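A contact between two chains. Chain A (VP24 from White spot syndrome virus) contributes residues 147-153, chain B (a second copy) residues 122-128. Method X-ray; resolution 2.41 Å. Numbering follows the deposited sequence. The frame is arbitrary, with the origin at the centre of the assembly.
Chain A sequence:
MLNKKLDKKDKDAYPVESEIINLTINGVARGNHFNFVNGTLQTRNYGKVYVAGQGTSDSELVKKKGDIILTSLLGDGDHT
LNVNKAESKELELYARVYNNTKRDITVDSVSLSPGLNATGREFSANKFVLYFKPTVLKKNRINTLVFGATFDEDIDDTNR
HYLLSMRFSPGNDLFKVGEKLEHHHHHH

Chain A 147-153: FGATFDE
Chain B, residues 122-128: EFSANKF

Contact between two copies of VP24, residues 147-153 of chain A and 122-128 of chain B. Chain A runs as an extended strand through Phe A151 (phi/psi -114/155 at Gly A148, -139/131 at Ala A149, -115/113 at Thr A150, -91/159 at Phe A151), then turns at Asp A152 (-67/-45). Chain B has no regular structure before Phe B128; it is extended at Phe B123 (-131/155), bends at Ala B125 (-97/24) and extends again at Lys B127 (-73/153). A hydrogen bond from Asn B126 N to Ser B124 OG (3.1 Å, 159° at the hydrogen) ties the bend together. The end-to-end directions lie 40° apart, running broadly the same way. In register, Gly A148 CA is 8.6 Å from Phe B123 CA, and Thr A150 CA is 6.4 Å from Ala B125 CA; no backbone-to-backbone hydrogen bond joins the stretches. Chain B reaches over with side chains, which meet both backbone and side chains of chain A, and 238 Å² is buried, both sides summed.

Van der Waals packing centres on Phe B123 (chi1 58°, p; chi2 -89°), which points toward chain A and lays its ring obliquely against the strand, with CZ 4.1 Å from Gly A148 C, 4.2 Å from Ala A149 N and 3.3 Å from Thr A150 OG1. Gly A148 makes room for it: an ideal CB there would sit 3.0 Å from Phe B123 CE1, a clash. Thr A150 (chi1 -71°, m) also points across, and its CG2 meets Ala B125 CB at 3.7 Å, methyl against methyl. Ala A149 and Phe A151 alternate with it and point away.

Lys B127 (m, t, m, m; chi1-chi4 -71°, -174°, -73°, -71°) brings its ammonium to Asp A152 (chi1 -81°, m; chi2 3°). Lys B127 NZ donates to Asp A152 OD1 at 2.6 Å, a short hydrogen bond within a salt bridge. The CA-to-CB bond of Asp A152 points sideways, yet its carboxylate comes nearer to chain B.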

# COMPACT_ATOMS: atom_id res chain seq x y z
N PHE A 147 11.83 7.45 6.38
CA PHE A 147 11.16 7.58 5.10
C PHE A 147 11.12 9.07 4.78
O PHE A 147 11.19 9.91 5.68
CB PHE A 147 9.76 6.94 5.11
CG PHE A 147 8.70 7.76 5.82
CD1 PHE A 147 8.03 8.77 5.16
CD2 PHE A 147 8.37 7.49 7.13
CE1 PHE A 147 7.06 9.52 5.80
CE2 PHE A 147 7.40 8.23 7.79
CZ PHE A 147 6.75 9.26 7.12
N GLY A 148 11.04 9.39 3.49
CA GLY A 148 10.91 10.77 3.09
C GLY A 148 9.58 11.03 2.42
O GLY A 148 8.94 10.12 1.87
N ALA A 149 9.14 12.28 2.48
CA ALA A 149 7.97 12.68 1.71
C ALA A 149 8.25 14.05 1.15
O ALA A 149 8.69 14.94 1.86
CB ALA A 149 6.70 12.69 2.58
N THR A 150 8.00 14.21 -0.15
CA THR A 150 8.16 15.50 -0.78
C THR A 150 6.80 15.98 -1.26
O THR A 150 6.20 15.40 -2.17
CB THR A 150 9.17 15.43 -1.94
OG1 THR A 150 10.48 15.26 -1.39
CG2 THR A 150 9.15 16.71 -2.78
N PHE A 151 6.32 17.05 -0.64
CA PHE A 151 5.01 17.61 -0.93
C PHE A 151 5.02 18.68 -2.03
O PHE A 151 6.05 19.29 -2.30
CB PHE A 151 4.40 18.20 0.35
CG PHE A 151 4.17 17.19 1.43
CD1 PHE A 151 2.95 16.53 1.53
CD2 PHE A 151 5.17 16.90 2.35
CE1 PHE A 151 2.74 15.58 2.52
CE2 PHE A 151 4.96 15.97 3.36
CZ PHE A 151 3.75 15.30 3.45
N ASP A 152 3.86 18.91 -2.65
CA ASP A 152 3.67 20.02 -3.60
C ASP A 152 3.76 21.36 -2.88
O ASP A 152 4.43 22.29 -3.35
CB ASP A 152 2.32 19.90 -4.31
CG ASP A 152 2.34 18.93 -5.48
OD1 ASP A 152 3.38 18.28 -5.71
OD2 ASP A 152 1.31 18.79 -6.16
N GLU A 153 3.08 21.44 -1.73
CA GLU A 153 2.93 22.66 -0.95
C GLU A 153 3.64 22.54 0.41
O GLU A 153 3.72 21.44 0.97
CB GLU A 153 1.45 22.97 -0.71
CG GLU A 153 0.61 23.34 -1.96
CD GLU A 153 1.30 24.32 -2.92
OE1 GLU A 153 1.99 25.25 -2.44
OE2 GLU A 153 1.13 24.16 -4.15
N GLU B 122 19.00 11.93 -2.18
CA GLU B 122 17.85 12.58 -2.80
C GLU B 122 17.03 11.55 -3.56
O GLU B 122 17.57 10.54 -4.01
CB GLU B 122 18.29 13.69 -3.75
CG GLU B 122 19.14 14.78 -3.12
CD GLU B 122 19.92 15.61 -4.15
OE1 GLU B 122 19.79 15.34 -5.36
OE2 GLU B 122 20.66 16.53 -3.74
N PHE B 123 15.73 11.80 -3.72
CA PHE B 123 14.95 10.89 -4.55
C PHE B 123 14.12 11.67 -5.55
O PHE B 123 13.80 12.83 -5.32
CB PHE B 123 14.06 9.98 -3.69
CG PHE B 123 13.09 10.72 -2.80
CD1 PHE B 123 13.47 11.11 -1.51
CD2 PHE B 123 11.80 11.00 -3.24
CE1 PHE B 123 12.58 11.79 -0.68
CE2 PHE B 123 10.90 11.68 -2.40
CZ PHE B 123 11.29 12.08 -1.13
N SER B 124 13.77 11.05 -6.67
CA SER B 124 12.92 11.73 -7.62
C SER B 124 11.49 11.94 -7.11
O SER B 124 10.82 10.99 -6.74
CB SER B 124 12.87 10.95 -8.92
OG SER B 124 11.79 11.44 -9.70
N ALA B 125 11.04 13.19 -7.13
CA ALA B 125 9.68 13.55 -6.72
C ALA B 125 8.79 13.65 -7.94
O ALA B 125 7.80 14.37 -7.93
CB ALA B 125 9.67 14.88 -5.95
N ASN B 126 9.18 12.96 -8.99
CA ASN B 126 8.35 12.82 -10.18
C ASN B 126 7.05 12.08 -9.82
O ASN B 126 7.09 10.87 -9.56
CB ASN B 126 9.15 12.06 -11.25
CG ASN B 126 8.50 12.07 -12.61
OD1 ASN B 126 7.46 12.71 -12.83
ND2 ASN B 126 9.12 11.37 -13.54
N LYS B 127 5.92 12.79 -9.77
CA LYS B 127 4.66 12.17 -9.34
C LYS B 127 4.12 11.22 -10.41
O LYS B 127 4.39 11.41 -11.60
CB LYS B 127 3.60 13.22 -8.99
CG LYS B 127 3.89 13.99 -7.71
CD LYS B 127 2.73 14.91 -7.36
CE LYS B 127 2.63 16.14 -8.28
NZ LYS B 127 3.74 17.12 -8.01
N PHE B 128 3.36 10.21 -9.98
CA PHE B 128 2.85 9.19 -10.90
C PHE B 128 1.52 8.60 -10.46
O PHE B 128 1.15 8.63 -9.29
CB PHE B 128 3.88 8.06 -11.05
CG PHE B 128 4.27 7.41 -9.75
CD1 PHE B 128 3.55 6.34 -9.25
CD2 PHE B 128 5.36 7.88 -9.02
CE1 PHE B 128 3.90 5.75 -8.04
CE2 PHE B 128 5.71 7.28 -7.81
CZ PHE B 128 4.98 6.22 -7.33